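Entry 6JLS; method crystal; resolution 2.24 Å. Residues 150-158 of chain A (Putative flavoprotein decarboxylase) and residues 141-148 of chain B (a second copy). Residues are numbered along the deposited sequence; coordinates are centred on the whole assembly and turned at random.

Chain A (150-158) DALRAEGFV
Chain B, residues 141-148: AKPAVRRN

How does chain B approach the contact? Ala B141, at phi/psi -100/-1, stays out of reach, and Lys B142 (-64/134) takes the N-cap position before a helix that begins at Pro B143. The CA-to-CB bond of Lys B142 points sideways, with chi angles of -75°, -108°, 177° and -44°. Its CD lies 3.1 Å from Glu A155 OE1, and its CE lies 4.4 Å from Phe A157 CZ, at the ring edge near the plane; Phe A157 has chi1 -60° and chi2 -19°.

Where do the CA atoms come closest? Pro B143 (-51/-42, C-gamma exo) has its CA 6.0 Å from the CA of Glu A155 (-64/-10). Its CB is 3.3 Å from Glu A155 OE2 and its CG 3.8 Å from Ala A154 O, so the ring packs against that carbonyl and carboxylate. Residues 150-154 of chain A are helical; Gly A156, at phi/psi 88/1, is the first to leave helical angles, in a Schellman motif: Phe A157 N bonds to Leu A152 O at 3.2 Å and Gly A156 N to Arg A153 O at 3.1 Å.

Which direct hydrogen bond joins the chains? Ala B144 N (-63/-34), in the first helical turn, donates to Glu A155 OE2 at 2.5 Å, with an angle of 133° at the hydrogen. Glu A155 starts sideways, but chi angles of -67°, -68° and -42° bring its carboxylate to chain B. The CA-to-CB bond of Ala B144 also points toward chain A, its CB 3.1 Å from Glu A155 OE2.

How does the next helical turn reach across? Arg B147 N (-65/-37) bonds to Pro B143 O at 2.9 Å, and the Arg B147 side chain (m, t, m, then -86°) sets NH2 3.5 Å from Ala A151 CB, a methyl oblique to the guanidinium. NH2 also donates to a water at 2.9 Å; that water donates to Ala A151 O at 2.6 Å and Glu A155 OE2 at 2.8 Å, linking both chains.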

# COMPACT_ATOMS: atom_id res chain seq x y z
N ASP A 150 34.02 -18.08 23.13
CA ASP A 150 35.07 -19.06 22.85
C ASP A 150 35.19 -19.32 21.35
O ASP A 150 36.30 -19.31 20.80
CB ASP A 150 34.80 -20.38 23.58
CG ASP A 150 34.87 -20.26 25.09
OD1 ASP A 150 35.41 -19.24 25.60
OD2 ASP A 150 34.39 -21.20 25.77
N ALA A 151 34.07 -19.57 20.68
CA ALA A 151 34.12 -19.84 19.25
C ALA A 151 34.63 -18.62 18.48
O ALA A 151 35.42 -18.76 17.54
CB ALA A 151 32.73 -20.28 18.75
N LEU A 152 34.19 -17.42 18.86
CA LEU A 152 34.59 -16.21 18.15
C LEU A 152 36.09 -16.00 18.23
O LEU A 152 36.73 -15.54 17.28
CB LEU A 152 33.85 -15.00 18.73
CG LEU A 152 32.38 -15.02 18.32
CD1 LEU A 152 31.58 -14.04 19.11
CD2 LEU A 152 32.24 -14.77 16.83
N ARG A 153 36.66 -16.38 19.35
CA ARG A 153 38.06 -16.21 19.61
C ARG A 153 38.91 -17.29 18.95
O ARG A 153 40.06 -17.03 18.57
CB ARG A 153 38.22 -16.23 21.11
CG ARG A 153 39.47 -15.80 21.66
CD ARG A 153 39.17 -15.73 23.11
NE ARG A 153 38.46 -14.51 23.45
CZ ARG A 153 37.67 -14.38 24.51
NH1 ARG A 153 37.47 -15.41 25.30
NH2 ARG A 153 37.08 -13.22 24.78
N ALA A 154 38.35 -18.49 18.78
CA ALA A 154 38.95 -19.51 17.94
C ALA A 154 38.98 -19.10 16.47
O ALA A 154 39.87 -19.55 15.74
CB ALA A 154 38.21 -20.83 18.11
N GLU A 155 38.02 -18.27 16.02
CA GLU A 155 38.06 -17.67 14.69
C GLU A 155 39.23 -16.73 14.50
O GLU A 155 39.47 -16.29 13.37
CB GLU A 155 36.77 -16.87 14.40
CG GLU A 155 35.52 -17.69 14.30
CD GLU A 155 35.51 -18.59 13.08
OE1 GLU A 155 35.91 -18.14 11.99
OE2 GLU A 155 35.09 -19.76 13.21
N GLY A 156 39.96 -16.39 15.56
CA GLY A 156 40.98 -15.37 15.48
C GLY A 156 40.47 -13.98 15.74
O GLY A 156 41.27 -13.03 15.68
N PHE A 157 39.18 -13.82 16.03
CA PHE A 157 38.62 -12.50 16.30
C PHE A 157 39.08 -12.01 17.67
O PHE A 157 39.29 -12.79 18.60
CB PHE A 157 37.09 -12.54 16.24
CG PHE A 157 36.52 -12.99 14.91
CD1 PHE A 157 37.29 -12.95 13.75
CD2 PHE A 157 35.20 -13.43 14.82
CE1 PHE A 157 36.76 -13.35 12.51
CE2 PHE A 157 34.66 -13.83 13.58
CZ PHE A 157 35.45 -13.79 12.43
N VAL A 158 39.19 -10.69 17.80
CA VAL A 158 39.53 -10.05 19.07
C VAL A 158 38.23 -9.66 19.77
O VAL A 158 37.44 -8.87 19.24
CB VAL A 158 40.42 -8.81 18.84
CG1 VAL A 158 40.68 -8.10 20.15
CG2 VAL A 158 41.72 -9.21 18.16
N ALA B 141 37.13 -22.08 4.88
CA ALA B 141 38.19 -22.47 5.80
C ALA B 141 38.03 -21.86 7.19
O ALA B 141 38.87 -22.11 8.06
CB ALA B 141 39.56 -22.09 5.21
N LYS B 142 36.99 -21.06 7.41
CA LYS B 142 36.71 -20.52 8.73
C LYS B 142 36.38 -21.66 9.69
O LYS B 142 35.61 -22.56 9.34
CB LYS B 142 35.54 -19.54 8.67
CG LYS B 142 35.84 -18.16 8.06
CD LYS B 142 35.87 -17.06 9.13
CE LYS B 142 36.25 -15.71 8.55
NZ LYS B 142 37.40 -15.81 7.61
N PRO B 143 36.95 -21.66 10.91
CA PRO B 143 36.65 -22.75 11.87
C PRO B 143 35.17 -23.02 12.08
O PRO B 143 34.75 -24.19 12.16
CB PRO B 143 37.31 -22.25 13.16
CG PRO B 143 38.45 -21.38 12.68
CD PRO B 143 37.97 -20.73 11.41
N ALA B 144 34.35 -21.97 12.19
CA ALA B 144 32.94 -22.18 12.48
C ALA B 144 32.26 -22.95 11.36
O ALA B 144 31.36 -23.77 11.61
CB ALA B 144 32.23 -20.84 12.72
N VAL B 145 32.69 -22.73 10.11
CA VAL B 145 32.09 -23.44 8.98
C VAL B 145 32.58 -24.89 8.95
O VAL B 145 31.79 -25.81 8.68
CB VAL B 145 32.39 -22.70 7.66
CG1 VAL B 145 31.88 -23.49 6.47
CG2 VAL B 145 31.74 -21.35 7.68
N ARG B 146 33.87 -25.11 9.23
CA ARG B 146 34.39 -26.46 9.35
C ARG B 146 33.59 -27.27 10.36
O ARG B 146 33.22 -28.42 10.11
CB ARG B 146 35.86 -26.44 9.77
CG ARG B 146 36.84 -25.77 8.85
CD ARG B 146 38.28 -26.15 9.27
NE ARG B 146 38.90 -25.28 10.30
CZ ARG B 146 38.89 -25.51 11.62
NH1 ARG B 146 38.28 -26.58 12.13
NH2 ARG B 146 39.49 -24.66 12.43
N ARG B 147 33.34 -26.68 11.53
CA ARG B 147 32.58 -27.39 12.56
C ARG B 147 31.15 -27.65 12.11
O ARG B 147 30.59 -28.71 12.42
CB ARG B 147 32.58 -26.60 13.87
CG ARG B 147 33.93 -26.56 14.59
CD ARG B 147 33.76 -26.12 16.05
NE ARG B 147 32.98 -24.89 16.14
CZ ARG B 147 33.51 -23.68 16.04
NH1 ARG B 147 34.81 -23.56 15.85
NH2 ARG B 147 32.74 -22.60 16.12
N ASN B 148 30.55 -26.72 11.38
CA ASN B 148 29.21 -26.96 10.88
C ASN B 148 29.18 -28.16 9.94
O ASN B 148 28.28 -29.00 10.01
CB ASN B 148 28.68 -25.70 10.19
CG ASN B 148 28.32 -24.61 11.17
OD1 ASN B 148 28.08 -24.86 12.35
ND2 ASN B 148 28.27 -23.37 10.68
O HOH W 1 34.88 -20.63 15.85